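Local structure of KLLA0E08119p (Kluyveromyces lactis, 3VA7) at residues Ser455-Glu460 against Asp469-Lys474; Arg867-Val872 against Arg888-Glu893; Arg945-Ile950 against Pro955-Asn960. The protein forms the biotin-dependent urea carboxylase part of a longer enzyme and probably makes urea-1-carboxylate from urea, bicarbonate and ATP, opening the allophanate route of urea breakdown. All blocks are in the same frame, centred on the assembly; numbering follows the deposited sequence.

Contact 1 (Ser455-Glu460 against Asp469-Lys474); sequences SKMFKE and DSFDYK
Phe471 reaches from an extended loop to the start of a short helix, where Ser455 and Met457 receive its ring. Its CB points toward the helix, and with CG anti to the backbone N (chi1 -180°) the ring's CE1 edge is brought up to the start of that helix. Of the ring atoms, CE1 does most of the touching. Phe471 CE1 lies 4.1 Å from Ser455 CB, which sits at the ring edge near its plane, and 4.4 Å from Met457 CE, which comes in obliquely. The contact is small and apolar, with no hydrogen bond across it. The serine that offers its CB to the ring is itself tied down: Ser455 OG caps the helix, accepting a nearly straight bond from Phe458 N (3.1 Å, N-H...O angle 165°), and it is also hydrogen-bonded to Ile452 O. The residue that Phe471 meets is thus also the N-cap of the helix. This is surface packing in the biotin carboxylase part of the enzyme. Phe471 also rests on Ser451 and Ile452 of helix 446-454, while Met457 reaches Leu259 of strand 249-261, and the ring settles where helix 456-460 follows on from helix 446-454.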
loop_
_atom_site.group_PDB
_atom_site.type_symbol
_atom_site.label_atom_id
_atom_site.label_comp_id
_atom_site.label_asym_id
_atom_site.label_seq_id
_atom_site.Cartn_x
_atom_site.Cartn_y
_atom_site.Cartn_z
ATOM N N SER A 455 -20.029 19.304 -18.894
ATOM C CA SER A 455 -21.375 19.817 -18.757
ATOM C C SER A 455 -21.855 20.518 -20.026
ATOM O O SER A 455 -21.050 20.919 -20.888
ATOM C CB SER A 455 -21.464 20.731 -17.537
ATOM O OG SER A 455 -20.533 21.783 -17.644
ATOM N N LYS A 456 -23.178 20.629 -20.145
ATOM C CA LYS A 456 -23.794 21.373 -21.230
ATOM C C LYS A 456 -23.451 22.841 -20.936
ATOM O O LYS A 456 -23.003 23.579 -21.835
ATOM C CB LYS A 456 -25.314 21.099 -21.252
ATOM C CG LYS A 456 -26.149 21.737 -22.403
ATOM C CD LYS A 456 -26.173 20.844 -23.661
ATOM C CE LYS A 456 -27.630 20.675 -24.200
ATOM N NZ LYS A 456 -27.665 19.907 -25.495
ATOM N N MET A 457 -23.600 23.228 -19.662
ATOM C CA MET A 457 -23.192 24.546 -19.190
ATOM C C MET A 457 -21.856 24.967 -19.780
ATOM O O MET A 457 -21.794 25.872 -20.617
ATOM C CB MET A 457 -23.107 24.564 -17.672
ATOM C CG MET A 457 -22.745 25.944 -17.074
ATOM S SD MET A 457 -20.981 26.271 -16.874
ATOM C CE MET A 457 -20.503 25.043 -15.636
ATOM N N PHE A 458 -20.787 24.294 -19.383
ATOM C CA PHE A 458 -19.493 24.735 -19.826
ATOM C C PHE A 458 -19.446 24.864 -21.329
ATOM O O PHE A 458 -18.895 25.821 -21.820
ATOM C CB PHE A 458 -18.376 23.827 -19.331
ATOM C CG PHE A 458 -16.996 24.360 -19.605
ATOM C CD1 PHE A 458 -16.037 23.555 -20.211
ATOM C CD2 PHE A 458 -16.654 25.664 -19.257
ATOM C CE1 PHE A 458 -14.768 24.032 -20.453
ATOM C CE2 PHE A 458 -15.389 26.164 -19.496
ATOM C CZ PHE A 458 -14.446 25.358 -20.091
ATOM N N LYS A 459 -20.036 23.928 -22.061
ATOM C CA LYS A 459 -19.927 23.963 -23.520
ATOM C C LYS A 459 -20.673 25.133 -24.140
ATOM O O LYS A 459 -20.215 25.758 -25.095
ATOM C CB LYS A 459 -20.409 22.671 -24.164
ATOM C CG LYS A 459 -19.820 22.502 -25.538
ATOM C CD LYS A 459 -20.512 21.421 -26.305
ATOM C CE LYS A 459 -20.000 21.391 -27.738
ATOM N NZ LYS A 459 -20.344 22.680 -28.396
ATOM N N GLU A 460 -21.847 25.423 -23.606
ATOM C CA GLU A 460 -22.642 26.508 -24.170
ATOM C C GLU A 460 -22.093 27.864 -23.709
ATOM O O GLU A 460 -22.512 28.926 -24.196
ATOM C CB GLU A 460 -24.130 26.294 -23.855
ATOM C CG GLU A 460 -24.762 25.205 -24.760
ATOM C CD GLU A 460 -26.163 24.758 -24.293
ATOM O OE1 GLU A 460 -26.766 23.904 -25.004
ATOM O OE2 GLU A 460 -26.664 25.239 -23.231
ATOM N N ASP A 469 -21.278 27.279 -7.706
ATOM C CA ASP A 469 -21.912 27.300 -6.379
ATOM C C ASP A 469 -23.278 26.592 -6.293
ATOM O O ASP A 469 -23.718 26.185 -5.205
ATOM C CB ASP A 469 -21.968 28.722 -5.821
ATOM C CG ASP A 469 -20.726 29.066 -5.041
ATOM O OD1 ASP A 469 -20.034 30.024 -5.417
ATOM O OD2 ASP A 469 -20.409 28.348 -4.063
ATOM N N SER A 470 -23.930 26.447 -7.442
ATOM C CA SER A 470 -25.165 25.661 -7.555
ATOM C C SER A 470 -25.022 24.575 -8.656
ATOM O O SER A 470 -25.913 24.370 -9.502
ATOM C CB SER A 470 -26.399 26.577 -7.776
ATOM O OG SER A 470 -26.205 27.510 -8.835
ATOM N N PHE A 471 -23.879 23.889 -8.654
ATOM C CA PHE A 471 -23.615 22.919 -9.696
ATOM C C PHE A 471 -24.012 21.544 -9.189
ATOM O O PHE A 471 -23.611 21.118 -8.075
ATOM C CB PHE A 471 -22.153 22.949 -10.119
ATOM C CG PHE A 471 -21.817 21.964 -11.200
ATOM C CD1 PHE A 471 -22.067 22.266 -12.533
ATOM C CD2 PHE A 471 -21.238 20.739 -10.880
ATOM C CE1 PHE A 471 -21.762 21.363 -13.537
ATOM C CE2 PHE A 471 -20.933 19.831 -11.873
ATOM C CZ PHE A 471 -21.201 20.144 -13.216
ATOM N N ASP A 472 -24.819 20.861 -10.004
ATOM C CA ASP A 472 -25.307 19.539 -9.617
ATOM C C ASP A 472 -24.211 18.490 -9.831
ATOM O O ASP A 472 -24.014 18.003 -10.976
ATOM C CB ASP A 472 -26.620 19.154 -10.332
ATOM C CG ASP A 472 -27.502 18.223 -9.475
ATOM O OD1 ASP A 472 -28.497 17.660 -10.015
ATOM O OD2 ASP A 472 -27.195 18.056 -8.259
ATOM N N TYR A 473 -23.493 18.170 -8.741
ATOM C CA TYR A 473 -22.456 17.140 -8.810
ATOM C C TYR A 473 -22.880 15.828 -8.160
ATOM O O TYR A 473 -23.043 15.761 -6.919
ATOM C CB TYR A 473 -21.085 17.616 -8.257
ATOM C CG TYR A 473 -20.058 16.488 -8.184
ATOM C CD1 TYR A 473 -19.653 15.813 -9.325
ATOM C CD2 TYR A 473 -19.527 16.084 -6.964
ATOM C CE1 TYR A 473 -18.747 14.757 -9.254
ATOM C CE2 TYR A 473 -18.607 15.042 -6.883
ATOM C CZ TYR A 473 -18.225 14.371 -8.031
ATOM O OH TYR A 473 -17.321 13.324 -7.948
ATOM N N LYS A 474 -23.030 14.793 -9.009
ATOM C CA LYS A 474 -23.310 13.407 -8.542
ATOM C C LYS A 474 -22.272 12.361 -8.967
ATOM O O LYS A 474 -22.186 12.000 -10.149
ATOM C CB LYS A 474 -24.758 12.928 -8.849
ATOM C CG LYS A 474 -25.234 13.025 -10.335
ATOM C CD LYS A 474 -25.915 14.391 -10.641
ATOM C CE LYS A 474 -26.716 14.400 -11.970
ATOM N NZ LYS A 474 -27.035 15.820 -12.394
#

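Contact 2 (Arg867-Val872 against Arg888-Glu893); sequences RLIHQV and RSVLIE
Val890 faces the helix with both methyl groups, and Leu868 and Ile869 take one each. The side chains of Leu868 and Val890 cross obliquely, Leu868 CD2 coming to 4.0 Å from Val890 CG1. On the other branch, Ile869 CG1 stands 4.4 Å from Val890 CG2. The two helix residues arrive differently. Leu868 aims its CB at the strand and, with CG anti to the backbone N (chi1 -177°), extends a methyl directly to its partner; Ile869 sets out across the line to the strand, and the end of its chain comes nearer. Val890 thus meets consecutive helix residues with its two methyls, closely with CG1 and more loosely with CG2, and nothing but van der Waals contact joins the segments. Such packing of a helix on one face of an antiparallel sheet uses alternate strand residues: Val890 and Ile892 point toward the helix, whereas Leu891 is turned from it and reaches Tyr847. Ile892 touches Leu904 and Leu908 of helix 901-912. The topology is a split beta-alpha-beta unit of the carboxyltransferase. Strand 847-852 leads to helix 859-875 and on to strand 880-885, and strand 889-894 slots between the two strands, joined by backbone hydrogen bonds of Val890 with Val850 and Leu891 with Ser884. Helix 901-912 packs beside helix 859-875, where Leu868 meets Glu912 and Val872 meets Tyr911.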
loop_
_atom_site.group_PDB
_atom_site.type_symbol
_atom_site.label_atom_id
_atom_site.label_comp_id
_atom_site.label_asym_id
_atom_site.label_seq_id
_atom_site.Cartn_x
_atom_site.Cartn_y
_atom_site.Cartn_z
ATOM N N ARG A 867 18.298 -25.701 -11.525
ATOM C CA ARG A 867 18.457 -26.472 -12.770
ATOM C C ARG A 867 17.134 -27.244 -13.058
ATOM O O ARG A 867 16.685 -27.290 -14.189
ATOM C CB ARG A 867 19.691 -27.419 -12.690
ATOM C CG ARG A 867 21.075 -26.869 -13.051
ATOM C CD ARG A 867 21.092 -25.352 -13.429
ATOM N NE ARG A 867 21.090 -25.073 -14.858
ATOM C CZ ARG A 867 20.747 -23.923 -15.442
ATOM N NH1 ARG A 867 20.332 -22.855 -14.740
ATOM N NH2 ARG A 867 20.801 -23.842 -16.786
ATOM N N LEU A 868 16.518 -27.845 -12.035
ATOM C CA LEU A 868 15.181 -28.421 -12.172
ATOM C C LEU A 868 14.209 -27.418 -12.804
ATOM O O LEU A 868 13.532 -27.756 -13.757
ATOM C CB LEU A 868 14.639 -28.953 -10.824
ATOM C CG LEU A 868 13.279 -29.630 -10.958
ATOM C CD1 LEU A 868 13.408 -30.777 -11.949
ATOM C CD2 LEU A 868 12.725 -30.219 -9.644
ATOM N N ILE A 869 14.182 -26.181 -12.304
ATOM C CA ILE A 869 13.285 -25.172 -12.794
ATOM C C ILE A 869 13.609 -24.972 -14.241
ATOM O O ILE A 869 12.709 -24.810 -15.064
ATOM C CB ILE A 869 13.424 -23.816 -12.000
ATOM C CG1 ILE A 869 12.819 -23.936 -10.573
ATOM C CG2 ILE A 869 12.823 -22.654 -12.777
ATOM C CD1 ILE A 869 13.205 -22.836 -9.636
ATOM N N HIS A 870 14.898 -24.984 -14.552
ATOM C CA HIS A 870 15.347 -24.752 -15.908
ATOM C C HIS A 870 14.890 -25.898 -16.836
ATOM O O HIS A 870 14.509 -25.656 -17.966
ATOM C CB HIS A 870 16.855 -24.545 -15.931
ATOM C CG HIS A 870 17.456 -24.600 -17.293
ATOM N ND1 HIS A 870 17.446 -23.522 -18.159
ATOM C CD2 HIS A 870 18.105 -25.603 -17.946
ATOM C CE1 HIS A 870 18.060 -23.856 -19.284
ATOM N NE2 HIS A 870 18.476 -25.112 -19.177
ATOM N N GLN A 871 14.876 -27.127 -16.346
ATOM C CA GLN A 871 14.432 -28.241 -17.110
ATOM C C GLN A 871 12.956 -28.209 -17.425
ATOM O O GLN A 871 12.532 -28.730 -18.479
ATOM C CB GLN A 871 14.717 -29.531 -16.355
ATOM C CG GLN A 871 16.121 -30.047 -16.500
ATOM C CD GLN A 871 16.591 -30.061 -17.950
ATOM O OE1 GLN A 871 17.782 -29.921 -18.193
ATOM N NE2 GLN A 871 15.656 -30.188 -18.923
ATOM N N VAL A 872 12.155 -27.656 -16.524
ATOM C CA VAL A 872 10.750 -27.481 -16.804
ATOM C C VAL A 872 10.577 -26.377 -17.857
ATOM O O VAL A 872 9.691 -26.463 -18.702
ATOM C CB VAL A 872 9.957 -27.218 -15.509
ATOM C CG1 VAL A 872 8.498 -26.900 -15.769
ATOM C CG2 VAL A 872 10.068 -28.413 -14.569
ATOM N N ARG A 888 16.086 -26.298 0.238
ATOM C CA ARG A 888 16.541 -27.550 -0.338
ATOM C C ARG A 888 15.358 -28.243 -1.092
ATOM O O ARG A 888 15.333 -29.456 -1.280
ATOM C CB ARG A 888 17.051 -28.441 0.798
ATOM C CG ARG A 888 15.967 -28.786 1.781
ATOM C CD ARG A 888 16.496 -29.702 2.813
ATOM N NE ARG A 888 16.200 -31.113 2.565
ATOM C CZ ARG A 888 15.119 -31.748 2.990
ATOM N NH1 ARG A 888 14.176 -31.126 3.654
ATOM N NH2 ARG A 888 14.987 -33.036 2.734
ATOM N N SER A 889 14.383 -27.443 -1.503
ATOM C CA SER A 889 13.157 -27.945 -2.038
ATOM C C SER A 889 12.610 -26.938 -3.040
ATOM O O SER A 889 13.136 -25.810 -3.182
ATOM C CB SER A 889 12.164 -28.135 -0.909
ATOM O OG SER A 889 11.695 -26.827 -0.586
ATOM N N VAL A 890 11.553 -27.340 -3.746
ATOM C CA VAL A 890 10.853 -26.400 -4.619
ATOM C C VAL A 890 9.449 -26.865 -4.661
ATOM O O VAL A 890 9.158 -28.077 -4.677
ATOM C CB VAL A 890 11.447 -26.325 -6.101
ATOM C CG1 VAL A 890 11.626 -27.767 -6.715
ATOM C CG2 VAL A 890 10.582 -25.423 -7.034
ATOM N N LEU A 891 8.541 -25.924 -4.650
ATOM C CA LEU A 891 7.167 -26.343 -4.636
ATOM C C LEU A 891 6.614 -26.081 -6.030
ATOM O O LEU A 891 6.809 -25.008 -6.590
ATOM C CB LEU A 891 6.419 -25.589 -3.548
ATOM C CG LEU A 891 4.936 -25.860 -3.502
ATOM C CD1 LEU A 891 4.665 -27.222 -2.869
ATOM C CD2 LEU A 891 4.241 -24.729 -2.800
ATOM N N ILE A 892 5.937 -27.079 -6.573
ATOM C CA ILE A 892 5.450 -27.023 -7.909
ATOM C C ILE A 892 3.943 -26.992 -7.913
ATOM O O ILE A 892 3.296 -27.958 -7.447
ATOM C CB ILE A 892 5.931 -28.263 -8.634
ATOM C CG1 ILE A 892 7.394 -28.070 -8.965
ATOM C CG2 ILE A 892 5.173 -28.451 -9.950
ATOM C CD1 ILE A 892 8.151 -29.199 -8.752
ATOM N N GLU A 893 3.384 -25.890 -8.415
ATOM C CA GLU A 893 1.939 -25.746 -8.444
ATOM C C GLU A 893 1.459 -26.134 -9.800
ATOM O O GLU A 893 2.050 -25.702 -10.832
ATOM C CB GLU A 893 1.448 -24.327 -8.110
ATOM C CG GLU A 893 -0.082 -24.236 -7.915
ATOM C CD GLU A 893 -0.633 -22.796 -7.758
ATOM O OE1 GLU A 893 0.144 -21.850 -7.580
ATOM O OE2 GLU A 893 -1.871 -22.593 -7.842
#

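Contact 3 (Arg945-Ile950 against Pro955-Asn960); sequences RYRETI and PWLPNN
Leu957 sets one methyl against Tyr946 and the other against Arg947, neighbours on the last turns of a helix. Leu957 CD1 lies 4.1 Å from Tyr946 CE2, at the edge of the ring, and Leu957 CD2 is 4.0 Å from Arg947 CG; the side chains of Arg947 and Leu957 slide past each other in opposite directions. Tyr946 also crosses Trp956 at about a right angle, Tyr946 OH lying in the plane of the indole, 3.9 Å from Trp956 CZ2. Farther along its chain Arg947 lays CD 3.9 Å from Pro958 CA. The segments belong to a connection between two successive helices of the carboxyltransferase: helix 937-949 ends, the loop packs back against it and has a cis peptide bond before Pro958, and Asn959 N-caps helix 960-967 by accepting from Asp962 N. A bend at chi3 (-56°) turns Arg947 back so that NH2 bonds Thr944 OG1. With an alanine here, Leu957 CD2 and Pro958 would probably lose the aliphatic stem that covers them, and Thr944 OG1 its guanidinium partner. In the outer shell, Tyr946 OH is hydrogen-bonded to Pro1015 O, and Tyr1013 meets the Tyr946 ring edge-to-face while also touching Trp956; the side chain of Tyr946 lies about 10 Å from the bound biotinyl group.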
loop_
_atom_site.group_PDB
_atom_site.type_symbol
_atom_site.label_atom_id
_atom_site.label_comp_id
_atom_site.label_asym_id
_atom_site.label_seq_id
_atom_site.Cartn_x
_atom_site.Cartn_y
_atom_site.Cartn_z
ATOM N N ARG A 945 6.095 -7.433 23.397
ATOM C CA ARG A 945 4.727 -7.738 23.076
ATOM C C ARG A 945 4.507 -9.287 23.095
ATOM O O ARG A 945 3.462 -9.822 23.534
ATOM C CB ARG A 945 4.443 -7.146 21.699
ATOM C CG ARG A 945 3.303 -7.792 20.961
ATOM C CD ARG A 945 2.715 -6.885 19.827
ATOM N NE ARG A 945 1.485 -7.559 19.382
ATOM C CZ ARG A 945 0.581 -7.076 18.540
ATOM N NH1 ARG A 945 0.742 -5.881 17.953
ATOM N NH2 ARG A 945 -0.467 -7.844 18.263
ATOM N N TYR A 946 5.509 -10.026 22.645
ATOM C CA TYR A 946 5.336 -11.457 22.619
ATOM C C TYR A 946 5.305 -12.009 24.063
ATOM O O TYR A 946 4.513 -12.893 24.395
ATOM C CB TYR A 946 6.427 -12.079 21.758
ATOM C CG TYR A 946 6.324 -13.526 21.691
ATOM C CD1 TYR A 946 5.419 -14.128 20.813
ATOM C CD2 TYR A 946 7.075 -14.330 22.556
ATOM C CE1 TYR A 946 5.277 -15.535 20.775
ATOM C CE2 TYR A 946 6.951 -15.729 22.525
ATOM C CZ TYR A 946 6.054 -16.309 21.620
ATOM O OH TYR A 946 5.950 -17.682 21.546
ATOM N N ARG A 947 6.145 -11.438 24.919
ATOM C CA ARG A 947 6.151 -11.809 26.348
ATOM C C ARG A 947 4.849 -11.485 27.061
ATOM O O ARG A 947 4.434 -12.228 27.926
ATOM C CB ARG A 947 7.343 -11.206 27.106
ATOM C CG ARG A 947 8.649 -11.854 26.743
ATOM C CD ARG A 947 9.840 -11.271 27.548
ATOM N NE ARG A 947 9.980 -9.816 27.408
ATOM C CZ ARG A 947 9.499 -8.951 28.308
ATOM N NH1 ARG A 947 8.858 -9.409 29.406
ATOM N NH2 ARG A 947 9.653 -7.640 28.108
ATOM N N GLU A 948 4.217 -10.384 26.689
ATOM C CA GLU A 948 3.065 -9.980 27.433
ATOM C C GLU A 948 1.757 -10.444 26.797
ATOM O O GLU A 948 0.705 -10.415 27.454
ATOM C CB GLU A 948 3.128 -8.508 27.977
ATOM C CG GLU A 948 3.500 -7.466 26.988
ATOM C CD GLU A 948 3.862 -6.093 27.542
ATOM O OE1 GLU A 948 3.296 -5.140 26.963
ATOM O OE2 GLU A 948 4.739 -5.931 28.435
ATOM N N THR A 949 1.803 -10.972 25.559
ATOM C CA THR A 949 0.534 -11.333 24.923
ATOM C C THR A 949 0.360 -12.806 24.698
ATOM O O THR A 949 -0.762 -13.240 24.461
ATOM C CB THR A 949 0.314 -10.651 23.593
ATOM O OG1 THR A 949 1.303 -11.140 22.682
ATOM C CG2 THR A 949 0.393 -9.146 23.736
ATOM N N ILE A 950 1.450 -13.573 24.734
ATOM C CA ILE A 950 1.389 -14.956 24.207
ATOM C C ILE A 950 2.103 -15.977 25.062
ATOM O O ILE A 950 1.484 -16.941 25.491
ATOM C CB ILE A 950 1.933 -15.057 22.737
ATOM C CG1 ILE A 950 0.980 -14.363 21.775
ATOM C CG2 ILE A 950 2.228 -16.528 22.326
ATOM C CD1 ILE A 950 1.418 -14.452 20.252
ATOM N N PRO A 955 12.777 -20.832 26.729
ATOM C CA PRO A 955 14.229 -20.806 26.796
ATOM C C PRO A 955 14.831 -19.712 25.912
ATOM O O PRO A 955 16.044 -19.473 25.986
ATOM C CB PRO A 955 14.621 -22.198 26.269
ATOM C CG PRO A 955 13.438 -23.050 26.524
ATOM C CD PRO A 955 12.245 -22.184 26.433
ATOM N N TRP A 956 14.030 -19.071 25.042
ATOM C CA TRP A 956 14.607 -18.059 24.106
ATOM C C TRP A 956 14.194 -16.676 24.547
ATOM O O TRP A 956 14.331 -15.685 23.833
ATOM C CB TRP A 956 14.217 -18.322 22.611
ATOM C CG TRP A 956 12.742 -18.194 22.340
ATOM C CD1 TRP A 956 12.036 -17.062 21.976
ATOM C CD2 TRP A 956 11.787 -19.225 22.476
ATOM N NE1 TRP A 956 10.684 -17.350 21.862
ATOM C CE2 TRP A 956 10.525 -18.684 22.158
ATOM C CE3 TRP A 956 11.878 -20.576 22.815
ATOM C CZ2 TRP A 956 9.379 -19.446 22.175
ATOM C CZ3 TRP A 956 10.724 -21.331 22.841
ATOM C CH2 TRP A 956 9.492 -20.762 22.537
ATOM N N LEU A 957 13.632 -16.627 25.733
ATOM C CA LEU A 957 13.098 -15.408 26.299
ATOM C C LEU A 957 13.903 -15.252 27.577
ATOM O O LEU A 957 14.389 -16.249 28.115
ATOM C CB LEU A 957 11.644 -15.628 26.601
ATOM C CG LEU A 957 10.764 -15.697 25.377
ATOM C CD1 LEU A 957 9.312 -15.885 25.868
ATOM C CD2 LEU A 957 10.885 -14.393 24.551
ATOM N N PRO A 958 14.058 -14.032 28.083
ATOM C CA PRO A 958 13.436 -12.768 27.680
ATOM C C PRO A 958 14.119 -12.049 26.510
ATOM O O PRO A 958 13.482 -11.196 25.882
ATOM C CB PRO A 958 13.540 -11.918 28.979
ATOM C CG PRO A 958 14.788 -12.394 29.636
ATOM C CD PRO A 958 14.882 -13.884 29.300
ATOM N N ASN A 959 15.379 -12.394 26.226
ATOM C CA ASN A 959 16.171 -11.740 25.199
ATOM C C ASN A 959 16.709 -12.752 24.160
ATOM O O ASN A 959 17.528 -13.628 24.509
ATOM C CB ASN A 959 17.359 -10.986 25.831
ATOM C CG ASN A 959 18.293 -10.339 24.766
ATOM O OD1 ASN A 959 19.073 -11.046 24.093
ATOM N ND2 ASN A 959 18.208 -8.992 24.608
ATOM N N ASN A 960 16.309 -12.595 22.887
ATOM C CA ASN A 960 16.622 -13.565 21.835
ATOM C C ASN A 960 18.139 -13.675 21.567
ATOM O O ASN A 960 18.692 -14.788 21.303
ATOM C CB ASN A 960 15.837 -13.269 20.549
ATOM C CG ASN A 960 14.299 -13.346 20.728
ATOM O OD1 ASN A 960 13.774 -13.707 21.806
ATOM N ND2 ASN A 960 13.562 -13.006 19.660
#

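Read from the N terminus, the three contacts follow one another in series; none nests in or crosses another. Contact 1 closes an eight-residue loop at the end of the biotin carboxylase part, shortly before the chain enters strand 477-480. Much later, contact 2 spans fifteen residues, including the end of one helix and a whole strand, and ties helix 859-875 to its sheet. Contact 3 closes just four residues, turning helix 937-949 toward helix 960-967. Contacts 2 and 3 belong to the same carboxyltransferase region, their centres 37 Å apart, whereas contact 1 lies across the chain's centre from both, 60 and 62 Å from them between centres.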